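Long-range contacts in piwi domain-containing protein (Vanderwaltozyma polyspora, PDB 5THE), which probably binds guide RNA to select target RNAs for cleavage, as a budding-yeast Argonaute whose C-terminal lobe is described here: residues R8-T13 with Q462-Y467; N127-P132 with E166-E171; A433-F438 with Y454-D459. All blocks are in the same frame, centred on the assembly; numbering follows the deposited sequence.

Interaction 1: residues R8-T13 with Q462-Y467; sequences RHDYGT and QSTSDY
Asp10 and Asp466 reach across the contact in opposite senses, each carboxylate gripping backbone and hydroxyl groups of the other segment. Asp10 CG stands between its backbone N and carbonyl carbon (chi1 64°), which carries CG toward the start of helix 465-475. There Asp10 OD1 takes two bonds: Ser465 N gives to its syn lone pair at 2.9 Å, and Ser465 OG comes at 2.8 Å from above the carboxylate plane. Asp466 answers with a fork around Thr13. Its OD2 accepts from Thr13 N at 2.7 Å in a nearly straight bond (168°), while OD1 accepts from Thr13 OG1, also at 2.7 Å. OD2 is further shared with Lys14 N. A threonine suits this place because one residue supplies both an amide and a hydroxyl to the two oxygens. His9 adds a bond to a backbone carbonyl, its ND1 donating to Ser463 O at 2.7 Å close to the ring plane, while NE2 is hydrogen-bonded to Glu6.

One water accepts from Arg8 NH1 and donates to Ser465 OG; another joins Asp10 OD2 and Tyr11 O to Asp466 N. Arg8 NH2 bonds to Ser431 O and forms a salt bridge with Asp436, and NE makes a weak bond to Val432 O.

Packing is close at Gly12, whose CA lies 3.3 Å from Asp466 OD2; a CB there would be equally tight against that oxygen. Ser465 CB fits against Gly12 N at 3.3 Å.

Thr464, the N-cap, accepts from Tyr467 N through OG1, water takes Asp466 N, and the remote Asp10 takes Ser465 N, its charge probably stabilised by the helix end. This is a capped helix N-terminus, that of helix 465-475 in the Piwi domain.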
loop_
_atom_site.group_PDB
_atom_site.type_symbol
_atom_site.label_atom_id
_atom_site.label_comp_id
_atom_site.label_asym_id
_atom_site.label_seq_id
_atom_site.Cartn_x
_atom_site.Cartn_y
_atom_site.Cartn_z
ATOM N N ARG A 8 23.277 14.448 6.838
ATOM C CA ARG A 8 23.374 13.235 7.638
ATOM C C ARG A 8 23.606 13.562 9.109
ATOM O O ARG A 8 24.454 14.391 9.441
ATOM C CB ARG A 8 24.510 12.362 7.117
ATOM C CG ARG A 8 24.842 11.185 8.005
ATOM C CD ARG A 8 25.910 10.242 7.354
ATOM N NE ARG A 8 25.485 9.715 6.051
ATOM C CZ ARG A 8 24.573 8.753 5.902
ATOM N NH1 ARG A 8 24.005 8.218 6.977
ATOM N NH2 ARG A 8 24.239 8.318 4.685
ATOM N N HIS A 9 22.851 12.910 9.996
ATOM C CA HIS A 9 23.066 13.096 11.433
ATOM C C HIS A 9 24.169 12.180 11.961
ATOM O O HIS A 9 25.075 12.615 12.678
ATOM C CB HIS A 9 21.779 12.812 12.225
ATOM C CG HIS A 9 20.581 13.576 11.763
ATOM N ND1 HIS A 9 19.313 13.314 12.239
ATOM C CD2 HIS A 9 20.449 14.598 10.883
ATOM C CE1 HIS A 9 18.452 14.139 11.670
ATOM N NE2 HIS A 9 19.115 14.927 10.843
ATOM N N ASP A 10 24.099 10.916 11.595
ATOM C CA ASP A 10 24.884 9.851 12.188
ATOM C C ASP A 10 24.802 8.661 11.237
ATOM O O ASP A 10 24.289 8.779 10.117
ATOM C CB ASP A 10 24.361 9.525 13.587
ATOM C CG ASP A 10 22.929 8.972 13.569
ATOM O OD1 ASP A 10 22.265 8.997 12.513
ATOM O OD2 ASP A 10 22.468 8.506 14.631
ATOM N N TYR A 11 25.295 7.517 11.691
ATOM C CA TYR A 11 25.171 6.247 11.000
ATOM C C TYR A 11 24.468 5.271 11.933
ATOM O O TYR A 11 24.491 5.432 13.151
ATOM C CB TYR A 11 26.551 5.693 10.592
ATOM C CG TYR A 11 27.241 6.530 9.543
ATOM C CD1 TYR A 11 26.988 6.329 8.194
ATOM C CD2 TYR A 11 28.127 7.540 9.903
ATOM C CE1 TYR A 11 27.610 7.096 7.231
ATOM C CE2 TYR A 11 28.759 8.304 8.945
ATOM C CZ TYR A 11 28.499 8.075 7.621
ATOM O OH TYR A 11 29.117 8.845 6.678
ATOM N N GLY A 12 23.843 4.247 11.361
ATOM C CA GLY A 12 23.224 3.231 12.184
ATOM C C GLY A 12 24.243 2.324 12.854
ATOM O O GLY A 12 25.390 2.172 12.422
ATOM N N THR A 13 23.801 1.687 13.934
ATOM C CA THR A 13 24.670 0.826 14.731
ATOM C C THR A 13 24.106 -0.558 14.985
ATOM O O THR A 13 24.876 -1.452 15.359
ATOM C CB THR A 13 24.974 1.458 16.106
ATOM O OG1 THR A 13 23.783 1.469 16.903
ATOM C CG2 THR A 13 25.526 2.896 15.975
ATOM N N GLN A 462 14.367 14.919 15.381
ATOM C CA GLN A 462 15.590 14.481 16.069
ATOM C C GLN A 462 15.815 12.984 15.872
ATOM O O GLN A 462 16.090 12.240 16.822
ATOM C CB GLN A 462 15.555 14.813 17.566
ATOM C CG GLN A 462 15.555 16.288 17.909
ATOM C CD GLN A 462 14.163 16.905 17.873
ATOM O OE1 GLN A 462 13.195 16.335 18.401
ATOM N NE2 GLN A 462 14.053 18.073 17.241
ATOM N N SER A 463 15.681 12.543 14.628
ATOM C CA SER A 463 15.717 11.121 14.311
ATOM C C SER A 463 17.150 10.665 14.085
ATOM O O SER A 463 17.910 11.320 13.371
ATOM C CB SER A 463 14.884 10.831 13.067
ATOM O OG SER A 463 13.583 11.357 13.218
ATOM N N THR A 464 17.502 9.533 14.676
ATOM C CA THR A 464 18.785 8.897 14.428
ATOM C C THR A 464 18.657 7.888 13.293
ATOM O O THR A 464 17.561 7.438 12.955
ATOM C CB THR A 464 19.283 8.168 15.672
ATOM O OG1 THR A 464 18.373 7.101 15.968
ATOM C CG2 THR A 464 19.401 9.115 16.865
ATOM N N SER A 465 19.803 7.515 12.716
ATOM C CA SER A 465 19.785 6.483 11.685
ATOM C C SER A 465 19.123 5.203 12.188
ATOM O O SER A 465 18.332 4.590 11.469
ATOM C CB SER A 465 21.197 6.189 11.193
ATOM O OG SER A 465 21.678 7.257 10.400
ATOM N N ASP A 466 19.439 4.785 13.422
ATOM C CA ASP A 466 18.851 3.541 13.941
ATOM C C ASP A 466 17.337 3.631 14.038
ATOM O O ASP A 466 16.623 2.663 13.731
ATOM C CB ASP A 466 19.406 3.187 15.326
ATOM C CG ASP A 466 20.819 2.607 15.298
ATOM O OD1 ASP A 466 21.591 2.963 16.202
ATOM O OD2 ASP A 466 21.165 1.815 14.391
ATOM N N TYR A 467 16.819 4.766 14.507
ATOM C CA TYR A 467 15.379 4.959 14.598
ATOM C C TYR A 467 14.731 4.927 13.213
ATOM O O TYR A 467 13.758 4.194 12.975
ATOM C CB TYR A 467 15.083 6.280 15.312
ATOM C CG TYR A 467 13.621 6.666 15.293
ATOM C CD1 TYR A 467 12.705 5.994 16.094
ATOM C CD2 TYR A 467 13.152 7.681 14.463
ATOM C CE1 TYR A 467 11.368 6.313 16.080
ATOM C CE2 TYR A 467 11.801 8.014 14.446
ATOM C CZ TYR A 467 10.923 7.330 15.279
ATOM O OH TYR A 467 9.575 7.611 15.283
HETATM O O HOH W 1 22.203 6.238 7.921
HETATM O O HOH W 2 21.796 5.846 14.797
#

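Interaction 2: residues N127-P132 with E166-E171; sequences NQFGPP and ETSPGE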
loop_
_atom_site.group_PDB
_atom_site.type_symbol
_atom_site.label_atom_id
_atom_site.label_comp_id
_atom_site.label_asym_id
_atom_site.label_seq_id
_atom_site.Cartn_x
_atom_site.Cartn_y
_atom_site.Cartn_z
ATOM N N ASN A 127 -23.223 -9.932 -19.627
ATOM C CA ASN A 127 -22.632 -10.024 -20.952
ATOM C C ASN A 127 -22.400 -8.630 -21.510
ATOM O O ASN A 127 -23.023 -7.663 -21.075
ATOM C CB ASN A 127 -23.540 -10.814 -21.900
ATOM C CG ASN A 127 -23.654 -12.261 -21.511
ATOM O OD1 ASN A 127 -22.649 -12.950 -21.371
ATOM N ND2 ASN A 127 -24.883 -12.737 -21.328
ATOM N N GLN A 128 -21.485 -8.542 -22.483
ATOM C CA GLN A 128 -21.285 -7.326 -23.263
ATOM C C GLN A 128 -20.934 -6.140 -22.379
ATOM O O GLN A 128 -21.370 -5.015 -22.626
ATOM C CB GLN A 128 -22.520 -7.011 -24.110
ATOM C CG GLN A 128 -22.916 -8.151 -25.033
ATOM C CD GLN A 128 -24.034 -7.765 -25.983
ATOM O OE1 GLN A 128 -23.882 -7.842 -27.200
ATOM N NE2 GLN A 128 -25.162 -7.354 -25.430
ATOM N N PHE A 129 -20.148 -6.383 -21.333
ATOM C CA PHE A 129 -19.626 -5.291 -20.532
ATOM C C PHE A 129 -18.278 -4.858 -21.092
ATOM O O PHE A 129 -17.408 -5.694 -21.367
ATOM C CB PHE A 129 -19.482 -5.677 -19.058
ATOM C CG PHE A 129 -18.886 -4.580 -18.228
ATOM C CD1 PHE A 129 -17.501 -4.448 -18.117
ATOM C CD2 PHE A 129 -19.705 -3.652 -17.595
ATOM C CE1 PHE A 129 -16.941 -3.412 -17.382
ATOM C CE2 PHE A 129 -19.155 -2.613 -16.847
ATOM C CZ PHE A 129 -17.772 -2.494 -16.736
ATOM N N GLY A 130 -18.105 -3.555 -21.246
ATOM C CA GLY A 130 -16.868 -3.009 -21.744
ATOM C C GLY A 130 -16.917 -1.500 -21.770
ATOM O O GLY A 130 -17.901 -0.873 -21.350
ATOM N N PRO A 131 -15.847 -0.883 -22.266
ATOM C CA PRO A 131 -15.849 0.565 -22.412
ATOM C C PRO A 131 -16.966 1.005 -23.336
ATOM O O PRO A 131 -17.423 0.233 -24.201
ATOM C CB PRO A 131 -14.467 0.861 -23.015
ATOM C CG PRO A 131 -14.051 -0.409 -23.647
ATOM C CD PRO A 131 -14.619 -1.494 -22.794
ATOM N N PRO A 132 -17.444 2.238 -23.185
ATOM C CA PRO A 132 -18.413 2.781 -24.144
ATOM C C PRO A 132 -17.897 2.668 -25.575
ATOM O O PRO A 132 -16.702 2.799 -25.839
ATOM C CB PRO A 132 -18.557 4.246 -23.709
ATOM C CG PRO A 132 -18.112 4.268 -22.258
ATOM C CD PRO A 132 -17.026 3.230 -22.177
ATOM N N GLU A 166 -22.018 5.103 -27.098
ATOM C CA GLU A 166 -23.139 4.408 -26.488
ATOM C C GLU A 166 -22.602 3.514 -25.376
ATOM O O GLU A 166 -21.586 2.827 -25.550
ATOM C CB GLU A 166 -23.957 3.630 -27.530
ATOM C CG GLU A 166 -23.685 2.149 -27.683
ATOM C CD GLU A 166 -24.707 1.476 -28.591
ATOM O OE1 GLU A 166 -25.477 0.617 -28.103
ATOM O OE2 GLU A 166 -24.752 1.823 -29.793
ATOM N N THR A 167 -23.237 3.606 -24.213
ATOM C CA THR A 167 -22.869 2.791 -23.067
ATOM C C THR A 167 -23.064 1.318 -23.401
ATOM O O THR A 167 -24.088 0.937 -23.974
ATOM C CB THR A 167 -23.730 3.194 -21.869
ATOM O OG1 THR A 167 -23.532 4.585 -21.596
ATOM C CG2 THR A 167 -23.390 2.375 -20.621
ATOM N N SER A 168 -22.077 0.494 -23.053
ATOM C CA SER A 168 -22.179 -0.925 -23.345
ATOM C C SER A 168 -23.421 -1.503 -22.667
ATOM O O SER A 168 -23.854 -1.011 -21.622
ATOM C CB SER A 168 -20.926 -1.675 -22.886
ATOM O OG SER A 168 -20.865 -1.809 -21.471
ATOM N N PRO A 169 -24.036 -2.524 -23.261
ATOM C CA PRO A 169 -25.211 -3.132 -22.615
ATOM C C PRO A 169 -24.881 -3.718 -21.259
ATOM O O PRO A 169 -25.727 -3.695 -20.353
ATOM C CB PRO A 169 -25.644 -4.218 -23.612
ATOM C CG PRO A 169 -25.021 -3.810 -24.922
ATOM C CD PRO A 169 -23.742 -3.116 -24.577
ATOM N N GLY A 170 -23.665 -4.249 -21.090
ATOM C CA GLY A 170 -23.278 -4.769 -19.793
ATOM C C GLY A 170 -23.209 -3.687 -18.735
ATOM O O GLY A 170 -23.639 -3.892 -17.595
ATOM N N GLU A 171 -22.660 -2.521 -19.088
ATOM C CA GLU A 171 -22.606 -1.441 -18.109
ATOM C C GLU A 171 -24.009 -0.982 -17.727
ATOM O O GLU A 171 -24.266 -0.642 -16.566
ATOM C CB GLU A 171 -21.780 -0.271 -18.636
ATOM C CG GLU A 171 -21.863 0.944 -17.726
ATOM C CD GLU A 171 -20.811 2.008 -18.013
ATOM O OE1 GLU A 171 -19.789 1.709 -18.668
ATOM O OE2 GLU A 171 -21.004 3.145 -17.555
HETATM O O HOH W 3 -20.008 1.076 -21.157
#
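Phe129 sets its ring edge against the first turn of helix 169-179: Gly170 C and O lie at the rim, close to the ring plane, and CD2 comes within 3.5 Å of Glu171 N, which approaches obliquely. CE2 touches Glu171 CB at 3.9 Å, the two side chains running across each other with ring and carboxylate planes 34° apart. Phe129 CG is anti to its backbone N (chi1 177°), which brings CG closer to Glu171; the ring also meets Leu174 of the same helix and, on helix 197-210, Arg202 and Leu203. The other flat group, the Gln128 amide, brings NE2 to 3.6 Å from Pro169 CG, so that its end packs on the proline ring.

The backbones come closer still than the side chains. Gly170 N donates to Gln128 O at 2.9 Å, from well above the carbonyl plane. Glycine suits this place, since a CB on Gly170 would fall 2.4 Å from Phe129 CA, a clash.

Ser168 is the N-cap of helix 169-179, its OG accepting from Glu171 N at 3.1 Å, and Pro169, with no N-H to satisfy, suits the first helical position. The helix and the loop after strand 124-127 belong to a layer of parallel strands and helices consistent with the MID domain of Argonautes.

A water lies between the segments, accepting from Ser168 N and donating to Gly130 O and Glu171 OE1; the same carboxylate oxygen forms a salt bridge to Arg202. Gly130 is fully extended, and a CB on it would collide with Pro131 CD. At the second proline, Pro132 CA makes a CA-H...O contact of 3.5 Å with Glu166 O, while Glu166 pairs through its backbone with Ile133.

Interaction 3: residues A433-F438 with Y454-D459; sequences AHFDFF and YWCLYD
Trp455 lies alongside Asp436, pointing the same way, so that its indole shelters the aliphatic part of the acid. From CB, which lies near Phe435 O, the chain runs to CG and then to CD2, 3.5 Å from Asp436 CB. CE3 is equally near, and Asp436 CB stands over the face of the six-membered ring, 20° off its normal, a CH-pi contact. CZ3 meets His434 CB at 3.8 Å by its edge, and CZ2 and CH2 pass 4.0 Å from Asp436 OD2. That oxygen is held by His453, and OD1 by Arg8 and Ser431. An alanine in place of Trp455 would probably open a gap beside Asp436 CB and His434 CB and deprive Phe351 of its edge-to-face partner.

The opposite face carries Phe437 and Tyr454, a hydrogen-bonded antiparallel pair tied by Tyr454 N to Phe437 O (2.8 Å) and Phe437 N to Tyr454 O (3.0 Å). Tyr454 CB sits over the Phe437 ring face, 3.4 Å from CE1. Phe435 presses CD2 on Cys456 CB, with the sulfur oblique to the ring. A water bridges Phe435 N and Cys456 O.

This is the hairpin of strands 435-440 and 452-459 in the RNase H-like Piwi fold, with strand 383-389 beside 452-459, helix 465-475 against Phe435, Phe437 and Tyr454, and helix 351-373 against Trp455 and Leu457.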
loop_
_atom_site.group_PDB
_atom_site.type_symbol
_atom_site.label_atom_id
_atom_site.label_comp_id
_atom_site.label_asym_id
_atom_site.label_seq_id
_atom_site.Cartn_x
_atom_site.Cartn_y
_atom_site.Cartn_z
ATOM N N ALA A 433 27.583 13.273 3.179
ATOM C CA ALA A 433 26.926 14.514 3.589
ATOM C C ALA A 433 25.415 14.345 3.720
ATOM O O ALA A 433 24.796 14.936 4.611
ATOM C CB ALA A 433 27.238 15.639 2.595
ATOM N N HIS A 434 24.800 13.563 2.849
ATOM C CA HIS A 434 23.356 13.428 2.900
ATOM C C HIS A 434 22.956 12.184 3.688
ATOM O O HIS A 434 23.755 11.281 3.933
ATOM C CB HIS A 434 22.779 13.421 1.489
ATOM C CG HIS A 434 22.823 14.770 0.839
ATOM N ND1 HIS A 434 23.409 14.993 -0.389
ATOM C CD2 HIS A 434 22.373 15.974 1.267
ATOM C CE1 HIS A 434 23.303 16.273 -0.697
ATOM N NE2 HIS A 434 22.678 16.892 0.290
ATOM N N PHE A 435 21.696 12.165 4.103
ATOM C CA PHE A 435 21.188 11.207 5.077
ATOM C C PHE A 435 20.476 10.087 4.318
ATOM O O PHE A 435 19.251 10.022 4.256
ATOM C CB PHE A 435 20.259 11.944 6.061
ATOM C CG PHE A 435 19.960 11.185 7.334
ATOM C CD1 PHE A 435 20.374 9.879 7.508
ATOM C CD2 PHE A 435 19.256 11.801 8.363
ATOM C CE1 PHE A 435 20.085 9.201 8.673
ATOM C CE2 PHE A 435 18.972 11.127 9.536
ATOM C CZ PHE A 435 19.383 9.827 9.687
ATOM N N ASP A 436 21.261 9.189 3.725
ATOM C CA ASP A 436 20.676 8.102 2.953
ATOM C C ASP A 436 21.165 6.743 3.449
ATOM O O ASP A 436 22.182 6.618 4.142
ATOM C CB ASP A 436 20.944 8.268 1.443
ATOM C CG ASP A 436 22.402 8.013 1.063
ATOM O OD1 ASP A 436 23.311 8.479 1.776
ATOM O OD2 ASP A 436 22.636 7.349 0.034
ATOM N N PHE A 437 20.383 5.719 3.119
ATOM C CA PHE A 437 20.716 4.351 3.489
ATOM C C PHE A 437 19.930 3.419 2.581
ATOM O O PHE A 437 18.901 3.795 2.017
ATOM C CB PHE A 437 20.435 4.063 4.974
ATOM C CG PHE A 437 19.062 4.449 5.431
ATOM C CD1 PHE A 437 17.989 3.591 5.254
ATOM C CD2 PHE A 437 18.847 5.665 6.058
ATOM C CE1 PHE A 437 16.726 3.941 5.678
ATOM C CE2 PHE A 437 17.577 6.029 6.491
ATOM C CZ PHE A 437 16.513 5.166 6.296
ATOM N N PHE A 438 20.459 2.215 2.409
ATOM C CA PHE A 438 19.765 1.155 1.695
ATOM C C PHE A 438 19.221 0.163 2.705
ATOM O O PHE A 438 19.883 -0.139 3.703
ATOM C CB PHE A 438 20.695 0.398 0.741
ATOM C CG PHE A 438 21.201 1.205 -0.415
ATOM C CD1 PHE A 438 22.315 2.018 -0.276
ATOM C CD2 PHE A 438 20.596 1.098 -1.664
ATOM C CE1 PHE A 438 22.803 2.739 -1.345
ATOM C CE2 PHE A 438 21.084 1.813 -2.749
ATOM C CZ PHE A 438 22.187 2.632 -2.593
ATOM N N TYR A 454 16.769 4.870 0.495
ATOM C CA TYR A 454 16.028 5.826 1.295
ATOM C C TYR A 454 16.857 7.082 1.498
ATOM O O TYR A 454 18.075 7.008 1.692
ATOM C CB TYR A 454 15.694 5.277 2.681
ATOM C CG TYR A 454 14.835 4.051 2.752
ATOM C CD1 TYR A 454 15.392 2.777 2.652
ATOM C CD2 TYR A 454 13.469 4.158 2.986
ATOM C CE1 TYR A 454 14.597 1.645 2.754
ATOM C CE2 TYR A 454 12.667 3.037 3.085
ATOM C CZ TYR A 454 13.233 1.781 2.979
ATOM O OH TYR A 454 12.426 0.655 3.088
ATOM N N TRP A 455 16.185 8.225 1.520
ATOM C CA TRP A 455 16.808 9.471 1.935
ATOM C C TRP A 455 15.922 10.148 2.966
ATOM O O TRP A 455 14.736 10.357 2.718
ATOM C CB TRP A 455 17.025 10.406 0.745
ATOM C CG TRP A 455 17.762 9.783 -0.416
ATOM C CD1 TRP A 455 17.310 8.786 -1.258
ATOM C CD2 TRP A 455 19.053 10.146 -0.888
ATOM N NE1 TRP A 455 18.259 8.503 -2.216
ATOM C CE2 TRP A 455 19.337 9.329 -2.015
ATOM C CE3 TRP A 455 20.002 11.085 -0.477
ATOM C CZ2 TRP A 455 20.533 9.421 -2.720
ATOM C CZ3 TRP A 455 21.195 11.174 -1.185
ATOM C CH2 TRP A 455 21.449 10.345 -2.295
ATOM N N CYS A 456 16.489 10.497 4.115
ATOM C CA CYS A 456 15.820 11.456 4.981
ATOM C C CYS A 456 16.112 12.848 4.424
ATOM O O CYS A 456 17.254 13.316 4.477
ATOM C CB CYS A 456 16.287 11.331 6.425
ATOM S SG CYS A 456 15.445 12.546 7.501
ATOM N N LEU A 457 15.089 13.497 3.868
ATOM C CA LEU A 457 15.239 14.815 3.265
ATOM C C LEU A 457 14.954 15.943 4.246
ATOM O O LEU A 457 15.390 17.081 4.019
ATOM C CB LEU A 457 14.294 14.952 2.068
ATOM C CG LEU A 457 14.407 13.940 0.917
ATOM C CD1 LEU A 457 13.456 14.308 -0.223
ATOM C CD2 LEU A 457 15.828 13.873 0.412
ATOM N N TYR A 458 14.232 15.662 5.328
ATOM C CA TYR A 458 13.829 16.704 6.261
ATOM C C TYR A 458 13.429 16.036 7.559
ATOM O O TYR A 458 12.763 15.007 7.543
ATOM C CB TYR A 458 12.657 17.528 5.730
ATOM C CG TYR A 458 12.543 18.896 6.365
ATOM C CD1 TYR A 458 13.511 19.861 6.127
ATOM C CD2 TYR A 458 11.455 19.239 7.184
ATOM C CE1 TYR A 458 13.417 21.135 6.685
ATOM C CE2 TYR A 458 11.350 20.524 7.750
ATOM C CZ TYR A 458 12.344 21.462 7.490
ATOM O OH TYR A 458 12.297 22.738 8.016
ATOM N N ASP A 459 13.826 16.615 8.683
ATOM C CA ASP A 459 13.543 15.947 9.942
ATOM C C ASP A 459 13.496 16.999 11.047
ATOM O O ASP A 459 14.536 17.532 11.439
ATOM C CB ASP A 459 14.584 14.864 10.231
ATOM C CG ASP A 459 14.426 14.265 11.573
ATOM O OD1 ASP A 459 15.440 14.060 12.260
ATOM O OD2 ASP A 459 13.274 14.006 11.946
HETATM O O HOH W 4 19.499 14.034 3.173
#

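How the interactions relate
Interactions 1 and 3 are neighbours, with centres about 9 Å apart, whereas the centre of interaction 2 lies about 56 Å from that of interaction 1 and about 49 Å from that of interaction 3, across the chain's centre. Interaction 3 is the buried member, and its chemistry is that of a sheet: backbone bonds and aromatic faces. Interaction 1, partly buried, relies on carboxylates, hydroxyls and water. The two share elements, since strand 452-459 leads into helix 465-475, and Arg8 joins them. Interaction 2, also partly buried, resembles interaction 1 in meeting a helix N-terminus capped by a hydroxyl residue, but its cross-segment contacts are mostly packing of glycine, proline and phenylalanine, with few polar bonds.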